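Local coordinates for peptidoglycan-recognition protein LB (Drosophila melanogaster, PDB 7NSZ) that hydrolyses the amide bond between N-acetylmuramoyl and L-amino acid residues of bacterial peptidoglycan with one zinc ion, and probably scavenges biologically active peptidoglycan by digesting it into inactive fragments, at residues W119-K133 with E161-W174. The protein carries 1 engineered substitution. Sequence-based numbering, arbitrary orientation.
Sequences WRTELPPKQMLDAAK and ECPGGRLFAEISSW. With ZN (zinc ion), chain B.
Lys133 lies over one face of the Trp174 indole, its CE 3.7 Å from the centroid of the five-membered ring, a CH-pi contact. NZ makes an off-centre cation-pi contact with the same ring, and Ile171 CG2 covers the opposite face. At the indole edge, Leu129 CD2 sits near CZ2, while Glu170 OE2 accepts from NE1 at 2.8 Å, only 3° out of the ring plane; this bond, nearly straight (N-H...O 170°), restricts the ring's rotation together with the two covered faces. Lys133 reaches the face because its chain runs extended beyond CG. One water joins NZ to Glu170 OE2, whose direct separation of 4.4 Å is too long for a salt bridge. The Arg166 guanidinium has Leu123 CD1 over one face, 3.7 Å above the plane, and a second water at its edge linking NE to Thr121 O. Over one face of the Trp119 ring lies Pro124 CG, 3.5 Å above the plane and offset toward the rim. Leu167 packs its CB on Trp119 CB and turns CD1 to Pro124 CG. With an alanine at Trp174, Glu170 OE2 would probably lose its indole donor, Lys133 the ring face it lies on, and a gap would open beside Leu129 and Ala132. Side chains thus join helices 126-142 and 165-171, while backbone bonds tie the loop to the first turn of helix 165-171: Leu167 N to Trp119 O, in the carbonyl plane, and Arg166 N to Arg120 O at 2.9 Å, 53° out of the plane of that carbonyl. Cys162, two residues before the N-cap Gly164, binds zinc with His44 and His154. Bonded by the indole and water-bridged to Lys133, the Glu170 carboxylate is probably held in its charged form.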
# COMPACT_ATOMS: atom_id res chain seq x y z
N TRP A 119 -3.48 -11.46 -5.69
CA TRP A 119 -4.06 -10.88 -6.93
C TRP A 119 -3.22 -11.21 -8.18
O TRP A 119 -3.13 -10.47 -9.13
CB TRP A 119 -4.30 -9.39 -6.70
CG TRP A 119 -5.15 -9.11 -5.49
CD1 TRP A 119 -4.77 -8.41 -4.36
CD2 TRP A 119 -6.46 -9.61 -5.19
NE1 TRP A 119 -5.77 -8.38 -3.46
CE2 TRP A 119 -6.82 -9.14 -3.91
CE3 TRP A 119 -7.39 -10.39 -5.91
CZ2 TRP A 119 -8.03 -9.40 -3.32
CZ3 TRP A 119 -8.58 -10.68 -5.32
CH2 TRP A 119 -8.92 -10.18 -4.06
N ARG A 120 -2.62 -12.40 -8.11
CA ARG A 120 -1.90 -12.97 -9.28
C ARG A 120 -2.84 -13.20 -10.47
O ARG A 120 -2.45 -12.80 -11.54
CB ARG A 120 -1.19 -14.25 -8.86
CG ARG A 120 0.07 -13.95 -8.07
CD ARG A 120 0.74 -15.25 -7.66
NE ARG A 120 -0.16 -16.03 -6.85
CZ ARG A 120 -0.25 -17.36 -6.83
NH1 ARG A 120 0.59 -18.10 -7.55
NH2 ARG A 120 -1.15 -17.96 -6.08
N THR A 121 -4.01 -13.76 -10.25
CA THR A 121 -4.92 -14.12 -11.38
C THR A 121 -6.29 -13.50 -11.22
O THR A 121 -6.90 -13.17 -12.23
CB THR A 121 -5.01 -15.64 -11.57
OG1 THR A 121 -5.50 -16.17 -10.35
CG2 THR A 121 -3.68 -16.23 -11.97
N GLU A 122 -6.79 -13.35 -9.99
CA GLU A 122 -8.09 -12.70 -9.74
C GLU A 122 -7.92 -11.18 -9.66
O GLU A 122 -6.88 -10.69 -9.15
CB GLU A 122 -8.68 -13.16 -8.43
CG GLU A 122 -9.43 -14.45 -8.50
CD GLU A 122 -10.41 -14.47 -9.65
OE1 GLU A 122 -10.13 -15.24 -10.59
OE2 GLU A 122 -11.40 -13.71 -9.62
N LEU A 123 -8.91 -10.47 -10.15
CA LEU A 123 -9.02 -9.00 -10.04
C LEU A 123 -9.61 -8.69 -8.67
O LEU A 123 -10.65 -9.23 -8.31
CB LEU A 123 -9.91 -8.44 -11.15
CG LEU A 123 -10.01 -6.93 -11.18
CD1 LEU A 123 -8.66 -6.35 -11.56
CD2 LEU A 123 -11.09 -6.49 -12.15
N PRO A 124 -9.03 -7.77 -7.86
CA PRO A 124 -9.71 -7.40 -6.61
C PRO A 124 -11.12 -6.91 -6.90
O PRO A 124 -11.38 -6.29 -7.94
CB PRO A 124 -8.82 -6.26 -6.05
CG PRO A 124 -7.45 -6.55 -6.64
CD PRO A 124 -7.74 -7.11 -8.03
N PRO A 125 -12.04 -7.14 -5.93
CA PRO A 125 -13.40 -6.62 -6.06
C PRO A 125 -13.38 -5.09 -6.16
O PRO A 125 -12.43 -4.41 -5.65
CB PRO A 125 -14.15 -7.15 -4.85
CG PRO A 125 -13.15 -7.78 -3.94
CD PRO A 125 -11.85 -7.92 -4.69
N LYS A 126 -14.36 -4.51 -6.85
CA LYS A 126 -14.40 -3.08 -7.18
C LYS A 126 -14.20 -2.23 -5.91
O LYS A 126 -13.62 -1.17 -6.01
CB LYS A 126 -15.71 -2.68 -7.89
N GLN A 127 -14.78 -2.61 -4.79
CA GLN A 127 -14.66 -1.76 -3.58
C GLN A 127 -13.19 -1.58 -3.18
O GLN A 127 -12.86 -0.54 -2.60
CB GLN A 127 -15.51 -2.29 -2.42
CG GLN A 127 -15.11 -3.64 -1.86
CD GLN A 127 -15.72 -4.83 -2.55
OE1 GLN A 127 -16.21 -4.70 -3.68
NE2 GLN A 127 -15.61 -5.99 -1.92
N MET A 128 -12.34 -2.57 -3.44
CA MET A 128 -10.89 -2.45 -3.14
C MET A 128 -10.26 -1.49 -4.13
O MET A 128 -9.44 -0.66 -3.75
CB MET A 128 -10.20 -3.81 -3.16
CG MET A 128 -10.70 -4.74 -2.08
SD MET A 128 -9.74 -6.27 -2.04
CE MET A 128 -8.22 -5.61 -1.36
N LEU A 129 -10.60 -1.62 -5.42
CA LEU A 129 -10.00 -0.74 -6.45
C LEU A 129 -10.42 0.72 -6.21
O LEU A 129 -9.59 1.63 -6.24
CB LEU A 129 -10.40 -1.19 -7.85
CG LEU A 129 -10.03 -2.62 -8.18
CD1 LEU A 129 -10.59 -2.97 -9.58
CD2 LEU A 129 -8.55 -2.93 -8.09
N ASP A 130 -11.70 0.93 -5.92
CA ASP A 130 -12.22 2.26 -5.59
C ASP A 130 -11.54 2.82 -4.33
O ASP A 130 -11.17 4.01 -4.31
CB ASP A 130 -13.72 2.18 -5.39
CG ASP A 130 -14.52 2.04 -6.69
OD1 ASP A 130 -13.91 2.22 -7.77
OD2 ASP A 130 -15.75 1.85 -6.59
N ALA A 131 -11.39 2.00 -3.28
CA ALA A 131 -10.74 2.50 -2.06
C ALA A 131 -9.33 2.97 -2.36
O ALA A 131 -8.89 4.02 -1.88
CB ALA A 131 -10.73 1.43 -1.03
N ALA A 132 -8.56 2.21 -3.15
CA ALA A 132 -7.16 2.58 -3.44
C ALA A 132 -7.15 3.91 -4.18
O ALA A 132 -6.38 4.76 -3.86
CB ALA A 132 -6.42 1.50 -4.18
N LYS A 133 -8.03 4.04 -5.18
CA LYS A 133 -8.06 5.30 -5.96
C LYS A 133 -8.48 6.48 -5.06
O LYS A 133 -7.88 7.54 -5.20
CB LYS A 133 -8.97 5.19 -7.17
CG LYS A 133 -8.54 4.12 -8.16
CD LYS A 133 -9.63 3.92 -9.23
CE LYS A 133 -9.32 2.83 -10.23
NZ LYS A 133 -10.40 2.70 -11.26
N GLU A 161 7.08 -10.73 -8.09
CA GLU A 161 5.77 -10.87 -8.77
C GLU A 161 4.74 -9.83 -8.29
O GLU A 161 3.81 -9.51 -9.02
CB GLU A 161 5.28 -12.27 -8.44
CG GLU A 161 4.00 -12.70 -9.07
CD GLU A 161 3.88 -14.21 -9.15
OE1 GLU A 161 2.97 -14.71 -9.84
OE2 GLU A 161 4.69 -14.91 -8.51
N CYS A 162 4.91 -9.38 -7.05
CA CYS A 162 4.01 -8.36 -6.44
C CYS A 162 3.82 -7.20 -7.42
O CYS A 162 4.78 -6.64 -7.95
CB CYS A 162 4.63 -7.90 -5.13
SG CYS A 162 3.59 -6.69 -4.31
N PRO A 163 2.58 -6.68 -7.63
CA PRO A 163 1.33 -7.00 -6.91
C PRO A 163 0.42 -8.09 -7.49
O PRO A 163 -0.74 -8.10 -7.25
CB PRO A 163 0.61 -5.64 -6.96
CG PRO A 163 0.96 -5.10 -8.37
CD PRO A 163 2.43 -5.47 -8.47
N GLY A 164 1.04 -9.04 -8.21
CA GLY A 164 0.30 -10.08 -8.95
C GLY A 164 0.04 -9.61 -10.36
O GLY A 164 -0.24 -8.46 -10.57
N GLY A 165 0.11 -10.52 -11.33
CA GLY A 165 -0.09 -10.15 -12.73
C GLY A 165 -1.44 -9.52 -12.98
O GLY A 165 -1.46 -8.56 -13.74
N ARG A 166 -2.52 -10.03 -12.43
CA ARG A 166 -3.85 -9.46 -12.73
C ARG A 166 -3.96 -8.04 -12.17
O ARG A 166 -4.47 -7.13 -12.89
CB ARG A 166 -4.96 -10.37 -12.21
CG ARG A 166 -6.37 -9.95 -12.64
CD ARG A 166 -6.58 -9.97 -14.14
NE ARG A 166 -7.78 -9.31 -14.58
CZ ARG A 166 -7.85 -8.01 -14.89
NH1 ARG A 166 -6.79 -7.24 -14.69
NH2 ARG A 166 -8.99 -7.48 -15.36
N LEU A 167 -3.57 -7.82 -10.91
CA LEU A 167 -3.65 -6.45 -10.33
C LEU A 167 -2.62 -5.55 -11.02
O LEU A 167 -2.92 -4.39 -11.23
CB LEU A 167 -3.43 -6.57 -8.83
CG LEU A 167 -3.38 -5.23 -8.08
CD1 LEU A 167 -4.57 -4.32 -8.36
CD2 LEU A 167 -3.21 -5.51 -6.58
N PHE A 168 -1.48 -6.09 -11.45
CA PHE A 168 -0.53 -5.28 -12.22
C PHE A 168 -1.21 -4.76 -13.51
O PHE A 168 -1.07 -3.61 -13.90
CB PHE A 168 0.77 -6.04 -12.52
CG PHE A 168 1.78 -5.09 -13.10
CD1 PHE A 168 2.35 -4.10 -12.33
CD2 PHE A 168 2.23 -5.22 -14.42
CE1 PHE A 168 3.26 -3.20 -12.85
CE2 PHE A 168 3.16 -4.32 -14.92
CZ PHE A 168 3.70 -3.33 -14.15
N ALA A 169 -1.89 -5.67 -14.23
CA ALA A 169 -2.57 -5.25 -15.48
C ALA A 169 -3.63 -4.21 -15.17
O ALA A 169 -3.80 -3.24 -15.95
CB ALA A 169 -3.15 -6.47 -16.18
N GLU A 170 -4.34 -4.34 -14.06
CA GLU A 170 -5.34 -3.35 -13.66
C GLU A 170 -4.67 -1.99 -13.44
O GLU A 170 -5.17 -0.98 -13.93
CB GLU A 170 -6.06 -3.86 -12.40
CG GLU A 170 -6.97 -2.84 -11.73
CD GLU A 170 -8.16 -2.31 -12.51
OE1 GLU A 170 -8.68 -3.07 -13.38
OE2 GLU A 170 -8.62 -1.20 -12.20
N ILE A 171 -3.63 -1.93 -12.59
CA ILE A 171 -3.07 -0.60 -12.24
C ILE A 171 -2.41 0.02 -13.46
O ILE A 171 -2.24 1.23 -13.53
CB ILE A 171 -2.09 -0.62 -11.03
CG1 ILE A 171 -0.77 -1.34 -11.33
CG2 ILE A 171 -2.82 -1.21 -9.83
CD1 ILE A 171 0.26 -1.25 -10.19
N SER A 172 -2.02 -0.85 -14.41
CA SER A 172 -1.47 -0.34 -15.70
C SER A 172 -2.50 0.52 -16.42
O SER A 172 -2.08 1.29 -17.29
CB SER A 172 -0.95 -1.41 -16.61
OG SER A 172 0.07 -2.20 -15.99
N SER A 173 -3.77 0.44 -16.05
CA SER A 173 -4.82 1.26 -16.71
C SER A 173 -5.17 2.49 -15.88
O SER A 173 -6.11 3.20 -16.26
CB SER A 173 -6.05 0.42 -16.92
OG SER A 173 -6.78 0.23 -15.70
N TRP A 174 -4.57 2.68 -14.69
CA TRP A 174 -4.87 3.83 -13.83
C TRP A 174 -4.14 5.07 -14.32
O TRP A 174 -3.03 5.02 -14.86
CB TRP A 174 -4.52 3.55 -12.36
CG TRP A 174 -5.36 2.50 -11.71
CD1 TRP A 174 -6.26 1.67 -12.30
CD2 TRP A 174 -5.28 2.09 -10.34
NE1 TRP A 174 -6.78 0.81 -11.38
CE2 TRP A 174 -6.21 1.05 -10.16
CE3 TRP A 174 -4.57 2.57 -9.22
CZ2 TRP A 174 -6.40 0.41 -8.94
CZ3 TRP A 174 -4.76 1.94 -8.02
CH2 TRP A 174 -5.67 0.89 -7.87
ZN ZN B . 5.07 -5.76 -2.84
O HOH W 1 -9.23 -11.75 -13.82
O HOH W 2 -10.15 0.70 -13.33